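Local structure of Mll8374 protein (3B5E) at residues F18-L23 and A103-L108; F75-I78 and R82-Q85; D191-P196 and A206-Q211. The protein probably works as a carboxylesterase of the alpha/beta-hydrolase fold, splitting carboxylic ester bonds into an acid and an alcohol. All coordinates share one frame; numbering follows the deposited sequence.

Interaction 1: residues F18-L23 and A103-L108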
ATOM      1  N   PHE A  18      -9.868  11.006   3.056  1.00 22.00           N
ATOM      2  CA  PHE A  18      -9.420   9.977   3.999  1.00 21.44           C
ATOM      3  C   PHE A  18      -8.745  10.646   5.175  1.00 19.89           C
ATOM      4  O   PHE A  18      -7.991  11.588   4.978  1.00 19.93           O
ATOM      5  CB  PHE A  18      -8.408   9.011   3.322  1.00 19.39           C
ATOM      6  CG  PHE A  18      -9.040   8.078   2.337  1.00 19.55           C
ATOM      7  CD1 PHE A  18      -9.532   8.556   1.125  1.00 19.35           C
ATOM      8  CD2 PHE A  18      -9.181   6.730   2.623  1.00 17.88           C
ATOM      9  CE1 PHE A  18     -10.135   7.689   0.224  1.00 19.06           C
ATOM     10  CE2 PHE A  18      -9.765   5.872   1.720  1.00 20.85           C
ATOM     11  CZ  PHE A  18     -10.262   6.355   0.537  1.00 17.47           C
ATOM     12  N   PRO A  19      -9.003  10.167   6.406  1.00 19.00           N
ATOM     13  CA  PRO A  19      -8.196  10.724   7.492  1.00 19.49           C
ATOM     14  C   PRO A  19      -6.728  10.295   7.357  1.00 19.19           C
ATOM     15  O   PRO A  19      -6.444   9.223   6.829  1.00 17.27           O
ATOM     16  CB  PRO A  19      -8.825  10.139   8.761  1.00 17.25           C
ATOM     17  CG  PRO A  19     -10.072   9.493   8.334  1.00 21.87           C
ATOM     18  CD  PRO A  19      -9.937   9.147   6.899  1.00 17.57           C
ATOM     19  N   TYR A  20      -5.816  11.156   7.787  1.00 17.15           N
ATOM     20  CA  TYR A  20      -4.386  10.878   7.698  1.00 17.51           C
ATOM     21  C   TYR A  20      -3.565  11.681   8.665  1.00 18.36           C
ATOM     22  O   TYR A  20      -3.988  12.741   9.122  1.00 20.97           O
ATOM     23  CB  TYR A  20      -3.842  11.051   6.266  1.00 17.02           C
ATOM     24  CG  TYR A  20      -3.787  12.483   5.814  1.00 17.31           C
ATOM     25  CD1 TYR A  20      -4.953  13.178   5.484  1.00 18.69           C
ATOM     26  CD2 TYR A  20      -2.575  13.162   5.783  1.00 18.08           C
ATOM     27  CE1 TYR A  20      -4.903  14.521   5.092  1.00 19.01           C
ATOM     28  CE2 TYR A  20      -2.504  14.484   5.405  1.00 19.55           C
ATOM     29  CZ  TYR A  20      -3.658  15.168   5.064  1.00 18.61           C
ATOM     30  OH  TYR A  20      -3.527  16.500   4.700  1.00 19.33           O
ATOM     31  N   ARG A  21      -2.370  11.166   8.951  1.00 18.17           N
ATOM     32  CA  ARG A  21      -1.352  11.889   9.683  1.00 19.42           C
ATOM     33  C   ARG A  21      -0.173  12.114   8.725  1.00 19.96           C
ATOM     34  O   ARG A  21       0.139  11.243   7.877  1.00 16.73           O
ATOM     35  CB  ARG A  21      -0.873  11.076  10.873  1.00 19.31           C
ATOM     36  CG  ARG A  21      -1.924  10.829  11.901  1.00 19.85           C
ATOM     37  CD  ARG A  21      -1.358   9.940  12.986  1.00 20.65           C
ATOM     38  NE  ARG A  21      -2.404   9.567  13.940  1.00 19.13           N
ATOM     39  CZ  ARG A  21      -2.759  10.257  15.023  1.00 24.36           C
ATOM     40  NH1 ARG A  21      -2.154  11.381  15.382  1.00 27.11           N
ATOM     41  NH2 ARG A  21      -3.740   9.796  15.775  1.00 25.69           N
ATOM     42  N   LEU A  22       0.488  13.255   8.898  1.00 17.58           N
ATOM     43  CA  LEU A  22       1.645  13.648   8.093  1.00 15.58           C
ATOM     44  C   LEU A  22       2.864  13.723   8.998  1.00 16.72           C
ATOM     45  O   LEU A  22       2.927  14.606   9.871  1.00 17.95           O
ATOM     46  CB  LEU A  22       1.433  15.007   7.409  1.00 16.82           C
ATOM     47  CG  LEU A  22       2.474  15.400   6.335  1.00 15.55           C
ATOM     48  CD1 LEU A  22       2.396  14.486   5.056  1.00 18.48           C
ATOM     49  CD2 LEU A  22       2.358  16.852   5.966  1.00 15.46           C
ATOM     50  N   LEU A  23       3.799  12.800   8.789  1.00 15.55           N
ATOM     51  CA  LEU A  23       5.033  12.713   9.577  1.00 15.99           C
ATOM     52  C   LEU A  23       6.308  12.995   8.766  1.00 16.11           C
ATOM     53  O   LEU A  23       6.385  12.740   7.578  1.00 18.79           O
ATOM     54  CB  LEU A  23       5.117  11.346  10.271  1.00 17.85           C
ATOM     55  CG  LEU A  23       3.899  10.876  11.071  1.00 20.50           C
ATOM     56  CD1 LEU A  23       2.834  10.077  10.266  1.00 16.66           C
ATOM     57  CD2 LEU A  23       4.445  10.017  12.177  1.00 24.50           C
ATOM     58  N   ALA A 103      -1.096  15.380  -2.170  1.00 19.85           N
ATOM     59  CA  ALA A 103       0.145  15.825  -2.832  1.00 21.26           C
ATOM     60  C   ALA A 103       0.181  17.342  -3.074  1.00 20.23           C
ATOM     61  O   ALA A 103       1.201  18.025  -2.830  1.00 19.20           O
ATOM     62  CB  ALA A 103       0.351  15.043  -4.146  1.00 18.74           C
ATOM     63  N   LYS A 104      -0.935  17.889  -3.539  1.00 20.90           N
ATOM     64  CA  LYS A 104      -1.044  19.331  -3.767  1.00 22.16           C
ATOM     65  C   LYS A 104      -0.893  20.111  -2.448  1.00 19.69           C
ATOM     66  O   LYS A 104      -0.179  21.123  -2.359  1.00 18.27           O
ATOM     67  CB  LYS A 104      -2.398  19.687  -4.422  1.00 24.60           C
ATOM     68  CG  LYS A 104      -2.451  19.530  -5.933  1.00 32.26           C
ATOM     69  N   ARG A 105      -1.584  19.640  -1.421  1.00 17.47           N
ATOM     70  CA  ARG A 105      -1.610  20.327  -0.158  1.00 19.36           C
ATOM     71  C   ARG A 105      -0.222  20.408   0.523  1.00 18.64           C
ATOM     72  O   ARG A 105       0.123  21.431   1.139  1.00 20.80           O
ATOM     73  CB  ARG A 105      -2.611  19.652   0.775  1.00 20.41           C
ATOM     74  CG  ARG A 105      -2.498  20.170   2.170  1.00 26.98           C
ATOM     75  CD  ARG A 105      -3.502  19.542   3.040  1.00 32.59           C
ATOM     76  NE  ARG A 105      -4.795  20.198   2.957  1.00 35.45           N
ATOM     77  CZ  ARG A 105      -5.825  19.854   3.726  1.00 41.65           C
ATOM     78  NH1 ARG A 105      -5.706  18.858   4.628  1.00 37.50           N
ATOM     79  NH2 ARG A 105      -6.969  20.500   3.590  1.00 32.61           N
ATOM     80  N   HIS A 106       0.549  19.331   0.428  1.00 19.60           N
ATOM     81  CA  HIS A 106       1.814  19.214   1.155  1.00 18.84           C
ATOM     82  C   HIS A 106       3.055  19.238   0.252  1.00 18.67           C
ATOM     83  O   HIS A 106       4.178  19.023   0.712  1.00 17.80           O
ATOM     84  CB  HIS A 106       1.773  17.959   2.006  1.00 18.68           C
ATOM     85  CG  HIS A 106       0.634  17.934   2.983  1.00 18.41           C
ATOM     86  ND1 HIS A 106       0.553  18.797   4.062  1.00 17.04           N
ATOM     87  CD2 HIS A 106      -0.463  17.145   3.050  1.00 18.58           C
ATOM     88  CE1 HIS A 106      -0.544  18.526   4.751  1.00 20.53           C
ATOM     89  NE2 HIS A 106      -1.179  17.533   4.155  1.00 18.31           N
ATOM     90  N   GLY A 107       2.866  19.520  -1.029  1.00 21.00           N
ATOM     91  CA  GLY A 107       3.973  19.566  -1.982  1.00 21.10           C
ATOM     92  C   GLY A 107       4.651  18.212  -2.174  1.00 22.46           C
ATOM     93  O   GLY A 107       5.877  18.149  -2.324  1.00 23.99           O
ATOM     94  N   LEU A 108       3.876  17.125  -2.164  1.00 21.42           N
ATOM     95  CA  LEU A 108       4.455  15.802  -2.300  1.00 21.12           C
ATOM     96  C   LEU A 108       4.835  15.561  -3.749  1.00 23.67           C
ATOM     97  O   LEU A 108       4.087  15.889  -4.653  1.00 24.98           O
ATOM     98  CB  LEU A 108       3.508  14.719  -1.818  1.00 18.37           C
ATOM     99  CG  LEU A 108       2.962  14.843  -0.389  1.00 20.89           C
ATOM    100  CD1 LEU A 108       1.981  13.738  -0.054  1.00 21.24           C
ATOM    101  CD2 LEU A 108       4.112  14.944   0.652  1.00 23.14           C
TER
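The His106 ring is covered on both faces and held at one edge. Leu22 CD2 lies over one face, displaced toward the rim, 3.5 Å from the ring centroid in a CH-pi contact. Against the opposite face rests the aliphatic chain of Arg105, the preceding residue, whose CG sits over the ring centre. Tyr20 OH closes the edge, 2.6 Å from His106 NE2, and either partner could supply the proton of this short hydrogen bond. The two rings meet rim to rim, neither above the other, their planes at 73°. This is where the antiparallel edge strand 20-23 of an alpha/beta-hydrolase sheet meets the end of helix 85-106, packed against the sheet. Tyr20 and Leu22, two residues apart on the strand, send their side chains to the same side, toward the last turn of the helix.

The tyrosine hydroxyl is gripped twice, since Arg105 NH1 also donates to it at 3.2 Å, with an N-H...O angle of 154° and the oxygen tilted from the guanidinium plane. A salt bridge from the same NH1 to Asp15 is the stronger claim on this nitrogen, so the tyrosine shares an arginine already anchored to the N-terminal region. The Tyr20 ring also packs edge-to-face with Phe98 of the same helix. Leu22 holds CG opposite its own backbone N (chi1 -169°), which carries the CD2 methyl out to the imidazole, while its side chain also touches Thr58 and Val60 of the adjoining strand. Arg105 and His106 make these contacts just where the helix stops: Gly107 turns to positive phi, and Leu108 N reaches back to Ala103 O at 2.9 Å, the 6→1 bond found in a Schellman motif.

Interaction 2: residues F75-I78 and R82-Q85. With EDO (1,2-ethanediol), chain N.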
ATOM      1  N   PHE A  75     -11.822  -1.559   2.064  1.00 18.47           N
ATOM      2  CA  PHE A  75     -13.003  -1.884   1.258  1.00 19.00           C
ATOM      3  C   PHE A  75     -13.713  -3.079   1.874  1.00 19.72           C
ATOM      4  O   PHE A  75     -13.115  -3.842   2.613  1.00 21.26           O
ATOM      5  CB  PHE A  75     -12.658  -2.116  -0.233  1.00 19.51           C
ATOM      6  CG  PHE A  75     -11.467  -3.000  -0.471  1.00 21.03           C
ATOM      7  CD1 PHE A  75     -11.569  -4.398  -0.375  1.00 20.78           C
ATOM      8  CD2 PHE A  75     -10.235  -2.456  -0.834  1.00 16.17           C
ATOM      9  CE1 PHE A  75     -10.486  -5.212  -0.629  1.00 19.65           C
ATOM     10  CE2 PHE A  75      -9.134  -3.264  -1.043  1.00 21.55           C
ATOM     11  CZ  PHE A  75      -9.259  -4.664  -0.951  1.00 24.07           C
ATOM     12  N   GLU A  76     -14.983  -3.243   1.550  1.00 20.36           N
ATOM     13  CA  GLU A  76     -15.808  -4.241   2.212  1.00 20.57           C
ATOM     14  C   GLU A  76     -15.402  -5.649   1.817  1.00 21.19           C
ATOM     15  O   GLU A  76     -15.024  -5.925   0.670  1.00 18.56           O
ATOM     16  CB  GLU A  76     -17.286  -4.009   1.883  1.00 21.55           C
ATOM     17  CG  GLU A  76     -17.798  -2.644   2.294  1.00 21.99           C
ATOM     18  CD  GLU A  76     -18.104  -2.492   3.798  1.00 32.95           C
ATOM     19  OE1 GLU A  76     -17.811  -3.422   4.595  1.00 30.96           O
ATOM     20  OE2 GLU A  76     -18.641  -1.411   4.177  1.00 35.53           O
ATOM     21  N   ARG A  77     -15.474  -6.544   2.793  1.00 21.05           N
ATOM     22  CA  ARG A  77     -15.258  -7.950   2.571  1.00 22.60           C
ATOM     23  C   ARG A  77     -16.578  -8.735   2.613  1.00 22.39           C
ATOM     24  O   ARG A  77     -17.443  -8.480   3.448  1.00 23.43           O
ATOM     25  CB  ARG A  77     -14.302  -8.485   3.619  1.00 22.78           C
ATOM     26  CG  ARG A  77     -13.921  -9.910   3.360  1.00 24.98           C
ATOM     27  CD  ARG A  77     -12.833 -10.337   4.233  1.00 34.55           C
ATOM     28  NE  ARG A  77     -13.249 -10.323   5.614  1.00 33.17           N
ATOM     29  CZ  ARG A  77     -12.603 -10.941   6.591  1.00 50.85           C
ATOM     30  NH1 ARG A  77     -11.503 -11.646   6.353  1.00 54.39           N
ATOM     31  NH2 ARG A  77     -13.071 -10.858   7.826  1.00 56.97           N
ATOM     32  N   ILE A  78     -16.731  -9.689   1.690  1.00 22.03           N
ATOM     33  CA  ILE A  78     -17.879 -10.582   1.688  1.00 21.88           C
ATOM     34  C   ILE A  78     -17.608 -11.779   2.636  1.00 20.45           C
ATOM     35  O   ILE A  78     -18.429 -12.110   3.486  1.00 18.99           O
ATOM     36  CB  ILE A  78     -18.202 -11.098   0.258  1.00 21.79           C
ATOM     37  CG1 ILE A  78     -18.537  -9.939  -0.689  1.00 23.37           C
ATOM     38  CG2 ILE A  78     -19.372 -12.040   0.290  1.00 21.46           C
ATOM     39  CD1 ILE A  78     -18.506 -10.353  -2.180  1.00 23.77           C
ATOM     40  N   ARG A  82     -12.769 -12.981  -0.411  1.00 20.10           N
ATOM     41  CA  ARG A  82     -13.749 -12.434  -1.348  1.00 23.00           C
ATOM     42  C   ARG A  82     -14.271 -11.068  -0.937  1.00 21.44           C
ATOM     43  O   ARG A  82     -14.844 -10.905   0.132  1.00 18.98           O
ATOM     44  CB  ARG A  82     -14.928 -13.374  -1.518  1.00 23.28           C
ATOM     45  CG  ARG A  82     -14.555 -14.636  -2.278  1.00 29.25           C
ATOM     46  CD  ARG A  82     -15.755 -15.330  -2.885  1.00 30.11           C
ATOM     47  NE  ARG A  82     -16.476 -14.619  -3.957  1.00 38.91           N
ATOM     48  CZ  ARG A  82     -17.713 -14.107  -3.859  1.00 40.65           C
ATOM     49  NH1 ARG A  82     -18.399 -14.142  -2.715  1.00 28.67           N
ATOM     50  NH2 ARG A  82     -18.273 -13.530  -4.920  1.00 46.63           N
ATOM     51  N   PHE A  83     -14.144 -10.111  -1.842  1.00 21.21           N
ATOM     52  CA  PHE A  83     -14.360  -8.718  -1.508  1.00 21.57           C
ATOM     53  C   PHE A  83     -15.414  -8.110  -2.396  1.00 20.22           C
ATOM     54  O   PHE A  83     -15.616  -8.551  -3.540  1.00 22.32           O
ATOM     55  CB  PHE A  83     -13.036  -7.967  -1.574  1.00 21.31           C
ATOM     56  CG  PHE A  83     -11.992  -8.595  -0.717  1.00 20.64           C
ATOM     57  CD1 PHE A  83     -11.988  -8.356   0.643  1.00 22.87           C
ATOM     58  CD2 PHE A  83     -11.086  -9.492  -1.246  1.00 22.96           C
ATOM     59  CE1 PHE A  83     -11.079  -8.968   1.461  1.00 24.40           C
ATOM     60  CE2 PHE A  83     -10.186 -10.133  -0.431  1.00 22.41           C
ATOM     61  CZ  PHE A  83     -10.160  -9.848   0.928  1.00 25.41           C
ATOM     62  N   GLU A  84     -16.105  -7.103  -1.869  0.50 21.11           N
ATOM     63  CA  GLU A  84     -17.178  -6.436  -2.601  0.50 20.86           C
ATOM     64  C   GLU A  84     -16.559  -5.567  -3.689  0.50 19.06           C
ATOM     65  O   GLU A  84     -15.842  -4.618  -3.399  0.50 18.63           O
ATOM     66  CB  GLU A  84     -18.060  -5.604  -1.665  0.50 20.84           C
ATOM     67  CG  GLU A  84     -18.772  -6.449  -0.633  0.50 22.34           C
ATOM     68  CD  GLU A  84     -19.740  -5.677   0.239  0.50 24.06           C
ATOM     69  OE1 GLU A  84     -19.875  -4.454   0.043  0.50 26.54           O
ATOM     70  OE2 GLU A  84     -20.362  -6.301   1.130  0.50 31.69           O
ATOM     71  N   GLN A  85     -16.856  -5.899  -4.939  1.00 17.12           N
ATOM     72  CA  GLN A  85     -16.170  -5.302  -6.056  1.00 18.77           C
ATOM     73  C   GLN A  85     -16.547  -3.832  -6.198  1.00 18.35           C
ATOM     74  O   GLN A  85     -15.674  -3.007  -6.428  1.00 19.67           O
ATOM     75  CB  GLN A  85     -16.438  -6.104  -7.320  1.00 17.33           C
ATOM     76  CG  GLN A  85     -15.981  -7.528  -7.240  1.00 18.63           C
ATOM     77  CD  GLN A  85     -14.487  -7.658  -7.171  1.00 21.95           C
ATOM     78  OE1 GLN A  85     -13.794  -7.246  -8.089  1.00 20.10           O
ATOM     79  NE2 GLN A  85     -13.987  -8.244  -6.111  1.00 19.18           N
TER
HETATM   80  C1  EDO N 234     -20.616  -6.549  -5.640  1.00 45.48           C
HETATM   81  O1  EDO N 234     -20.002  -5.310  -5.953  1.00 37.52           O
HETATM   82  C2  EDO N 234     -19.759  -7.659  -6.219  1.00 43.66           C
HETATM   83  O2  EDO N 234     -18.849  -8.060  -5.208  1.00 34.48           O
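Phe75 and Phe83 form an offset edge-to-face pair, the edge of Phe75 directed at the face of Phe83, with CE1 of the former 3.7 Å from CG of the latter and the planes at 87°. Arg77 adds its methylene groups to the same aromatic ring: its CG lies 3.5 Å from Phe83 CE1, while NH1 at the far end makes a salt bridge to a bound sulfate. Ile88 of helix 85-106 touches both phenylalanines. With an alanine in place of Phe83, the edge of Phe75 and the Arg77 methylenes would probably face a gap.

Two backbone hydrogen bonds tie the segments, Ile78 N to Arg82 O at 2.7 Å and Glu84 N to Glu76 O at 3.0 Å. The second is nearly straight at its hydrogen (165°), although the donor stands above the carbonyl plane.

Past the strand, Gln85 NE2 folds back to Phe83 O at 3.1 Å, and Gln85 N binds O2 of a 1,2-ethanediol at 3.0 Å. Arg77 and Phe83 are a non-hydrogen-bonded antiparallel pair, flanked by the two backbone bonds between the segments, in a short surface beta hairpin that runs straight into helix 85-106, with Glu84 as its N-cap.

Interaction 3: residues D191-P196 and A206-Q211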
ATOM      1  N   ASP A 191       9.381  -7.566  -8.207  1.00 17.78           N
ATOM      2  CA  ASP A 191      10.383  -8.200  -7.396  1.00 17.74           C
ATOM      3  C   ASP A 191       9.634  -8.842  -6.248  1.00 18.35           C
ATOM      4  O   ASP A 191       9.187  -8.147  -5.360  1.00 18.40           O
ATOM      5  CB  ASP A 191      11.314  -7.138  -6.845  1.00 16.24           C
ATOM      6  CG  ASP A 191      12.404  -7.704  -6.015  1.00 23.32           C
ATOM      7  OD1 ASP A 191      12.371  -8.905  -5.702  1.00 22.81           O
ATOM      8  OD2 ASP A 191      13.321  -6.919  -5.664  1.00 23.27           O
ATOM      9  N   ALA A 192       9.469 -10.165  -6.299  1.00 18.25           N
ATOM     10  CA  ALA A 192       8.691 -10.909  -5.297  1.00 16.01           C
ATOM     11  C   ALA A 192       9.589 -11.837  -4.461  1.00 15.12           C
ATOM     12  O   ALA A 192      10.455 -12.562  -5.014  1.00 15.42           O
ATOM     13  CB  ALA A 192       7.569 -11.705  -5.966  1.00 16.77           C
ATOM     14  N   ARG A 193       9.416 -11.723  -3.140  1.00 20.07           N
ATOM     15  CA  ARG A 193      10.188 -12.459  -2.132  1.00 18.43           C
ATOM     16  C   ARG A 193       9.268 -13.338  -1.311  1.00 18.75           C
ATOM     17  O   ARG A 193       8.092 -13.009  -1.101  1.00 18.82           O
ATOM     18  CB  ARG A 193      10.914 -11.516  -1.142  1.00 17.33           C
ATOM     19  CG  ARG A 193      11.657 -10.394  -1.766  1.00 19.63           C
ATOM     20  CD  ARG A 193      12.784 -10.857  -2.649  1.00 19.35           C
ATOM     21  NE  ARG A 193      13.442  -9.724  -3.270  1.00 21.99           N
ATOM     22  CZ  ARG A 193      14.442  -9.047  -2.706  1.00 22.41           C
ATOM     23  NH1 ARG A 193      14.977  -9.427  -1.561  1.00 25.57           N
ATOM     24  NH2 ARG A 193      14.945  -7.996  -3.327  1.00 23.63           N
ATOM     25  N   ILE A 194       9.814 -14.455  -0.847  1.00 17.55           N
ATOM     26  CA  ILE A 194       9.190 -15.278   0.195  1.00 18.76           C
ATOM     27  C   ILE A 194      10.162 -15.295   1.353  1.00 18.65           C
ATOM     28  O   ILE A 194      11.330 -15.642   1.144  1.00 17.01           O
ATOM     29  CB  ILE A 194       8.935 -16.741  -0.240  1.00 20.19           C
ATOM     30  CG1 ILE A 194       8.010 -16.847  -1.458  1.00 23.03           C
ATOM     31  CG2 ILE A 194       8.359 -17.557   0.939  1.00 18.71           C
ATOM     32  CD1 ILE A 194       8.061 -18.229  -2.211  1.00 18.26           C
ATOM     33  N   ILE A 195       9.695 -14.931   2.557  1.00 16.83           N
ATOM     34  CA  ILE A 195      10.532 -14.899   3.760  1.00 18.41           C
ATOM     35  C   ILE A 195       9.953 -15.922   4.726  1.00 17.43           C
ATOM     36  O   ILE A 195       8.839 -16.399   4.501  1.00 16.11           O
ATOM     37  CB  ILE A 195      10.669 -13.446   4.363  1.00 20.16           C
ATOM     38  CG1 ILE A 195       9.320 -12.820   4.772  1.00 19.81           C
ATOM     39  CG2 ILE A 195      11.425 -12.512   3.386  1.00 18.87           C
ATOM     40  CD1 ILE A 195       9.461 -11.524   5.714  1.00 18.88           C
ATOM     41  N   PRO A 196      10.717 -16.345   5.733  1.00 17.06           N
ATOM     42  CA  PRO A 196      10.198 -17.387   6.653  1.00 19.25           C
ATOM     43  C   PRO A 196       8.997 -16.991   7.519  1.00 19.14           C
ATOM     44  O   PRO A 196       8.342 -17.867   8.088  1.00 19.10           O
ATOM     45  CB  PRO A 196      11.419 -17.737   7.524  1.00 19.57           C
ATOM     46  CG  PRO A 196      12.616 -17.271   6.683  1.00 19.19           C
ATOM     47  CD  PRO A 196      12.143 -16.051   5.973  1.00 18.10           C
ATOM     48  N   ALA A 206      11.075  -4.750   6.573  1.00 21.61           N
ATOM     49  CA  ALA A 206      11.743  -3.440   6.485  1.00 22.71           C
ATOM     50  C   ALA A 206      13.104  -3.537   5.809  1.00 22.17           C
ATOM     51  O   ALA A 206      13.441  -2.709   4.967  1.00 22.04           O
ATOM     52  CB  ALA A 206      11.920  -2.859   7.842  1.00 20.94           C
ATOM     53  N   ALA A 207      13.876  -4.551   6.178  1.00 19.58           N
ATOM     54  CA  ALA A 207      15.176  -4.766   5.572  1.00 19.22           C
ATOM     55  C   ALA A 207      15.073  -4.941   4.050  1.00 19.86           C
ATOM     56  O   ALA A 207      15.839  -4.365   3.274  1.00 21.04           O
ATOM     57  CB  ALA A 207      15.844  -5.972   6.185  1.00 19.64           C
ATOM     58  N   ILE A 208      14.118  -5.745   3.620  1.00 19.62           N
ATOM     59  CA  ILE A 208      13.906  -5.963   2.185  1.00 20.92           C
ATOM     60  C   ILE A 208      13.433  -4.696   1.464  1.00 21.20           C
ATOM     61  O   ILE A 208      13.961  -4.366   0.395  1.00 18.47           O
ATOM     62  CB  ILE A 208      12.929  -7.113   1.913  1.00 21.02           C
ATOM     63  CG1 ILE A 208      13.595  -8.471   2.257  1.00 22.61           C
ATOM     64  CG2 ILE A 208      12.470  -7.116   0.469  1.00 18.26           C
ATOM     65  CD1 ILE A 208      12.618  -9.664   2.298  1.00 20.72           C
ATOM     66  N   VAL A 209      12.438  -4.001   2.015  1.00 21.60           N
ATOM     67  CA  VAL A 209      11.943  -2.761   1.370  1.00 19.66           C
ATOM     68  C   VAL A 209      13.116  -1.739   1.186  1.00 21.88           C
ATOM     69  O   VAL A 209      13.287  -1.124   0.125  1.00 21.27           O
ATOM     70  CB  VAL A 209      10.759  -2.109   2.132  1.00 19.22           C
ATOM     71  CG1 VAL A 209      10.322  -0.796   1.421  1.00 19.96           C
ATOM     72  CG2 VAL A 209       9.573  -3.077   2.311  1.00 16.52           C
ATOM     73  N   ARG A 210      13.922  -1.587   2.221  1.00 21.51           N
ATOM     74  CA  ARG A 210      15.106  -0.738   2.162  1.00 25.73           C
ATOM     75  C   ARG A 210      16.058  -1.107   1.065  1.00 23.83           C
ATOM     76  O   ARG A 210      16.490  -0.233   0.301  1.00 25.03           O
ATOM     77  CB  ARG A 210      15.876  -0.824   3.454  1.00 27.56           C
ATOM     78  CG  ARG A 210      15.698   0.338   4.288  1.00 35.03           C
ATOM     79  CD  ARG A 210      16.218   0.058   5.658  1.00 42.96           C
ATOM     80  NE  ARG A 210      17.615   0.391   5.736  1.00 41.29           N
ATOM     81  CZ  ARG A 210      18.096   1.624   5.816  1.00 52.74           C
ATOM     82  NH1 ARG A 210      17.285   2.680   5.809  1.00 58.77           N
ATOM     83  NH2 ARG A 210      19.411   1.798   5.893  1.00 58.16           N
ATOM     84  N   GLN A 211      16.373  -2.401   1.000  0.50 24.34           N
ATOM     85  CA  GLN A 211      17.251  -3.003  -0.026  0.50 25.24           C
ATOM     86  C   GLN A 211      16.706  -2.797  -1.454  0.50 24.10           C
ATOM     87  O   GLN A 211      17.453  -2.549  -2.403  0.50 24.13           O
ATOM     88  CB  GLN A 211      17.440  -4.514   0.281  0.50 26.06           C
ATOM     89  CG  GLN A 211      18.420  -4.802   1.455  0.50 26.14           C
ATOM     90  CD  GLN A 211      18.195  -6.129   2.258  0.50 28.77           C
ATOM     91  OE1 GLN A 211      17.288  -6.944   1.981  0.50 24.21           O
ATOM     92  NE2 GLN A 211      19.038  -6.324   3.277  0.50 32.75           N
TER
HETATM   93  O   HOH W   1      17.175  -7.737  -0.476  1.00 39.20           O
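Arg193, whose guanidinium spreads over a methyl of Ile208, holds Asp191 on its own strand through a side-on salt bridge. NE donates to Asp191 OD1 at 2.8 Å and NH2 to Asp191 OD2 at 3.0 Å, one nitrogen to each carboxylate oxygen. Both oxygens are met on their syn sides, and the NE bond is almost straight, 173° at the hydrogen. Residues 191 and 193 alternate with 192 along the strand, so acid and base emerge on one side, and the arginine bends at chi2 (-63°) to lay its flat end back beside the aspartate. The two-point grip fixes the rotation of the guanidinium and probably balances both charges.

With that group held, one of its faces meets Ile208 CG2, which lies toward the rim, 4.0 Å from NH1. CG of the same arginine also touches this methyl, so Ile208 packs against both the aliphatic and the charged parts of the side chain. NH1 donates to a water oxygen 3.0 Å away, at the guanidinium edge and in its plane. That water also reaches Gln211 OE1, but the glutamine has two conformers, so this bridge to the helix may be only part-time.

Ile208 puts its other arm, CD1, against Ile195 CG2 at 3.3 Å, a pair closer than usual for two carbons, so the exact distance is doubtful. The two side chains run antiparallel alongside one another, overlapping at these methyls. Strand 189-195 is the outermost strand at this end of the alpha/beta-hydrolase sheet, hydrogen-bonded to strand 160-166, and helix 203-214 packs over both: Ile208 also touches Leu162 and Ile164 of the inner strand, while Ala206 and Val209, on another side of the helix, meet helix 47-53.

Interactions 1 and 3 each join a helix to an outermost strand of the seven-stranded sheet, at its opposite ends and on opposite sides of the chain's centre. Interaction 3 is the buried one, crossed directly by van der Waals contacts, with a water as its polar link and its salt bridge kept within the strand. Interaction 1 is partly buried, joined by polar side chains and a methyl on an imidazole at a helix end. Interaction 2 lies at the surface and relies on backbone bonds between neighbouring strands, backed by an aromatic pair. It is nested within the loop that interaction 1 closes, and helix 85-106 connects them: the hairpin leads into its start, and residues 103-106 are its last turn, the centres about 27 Å apart.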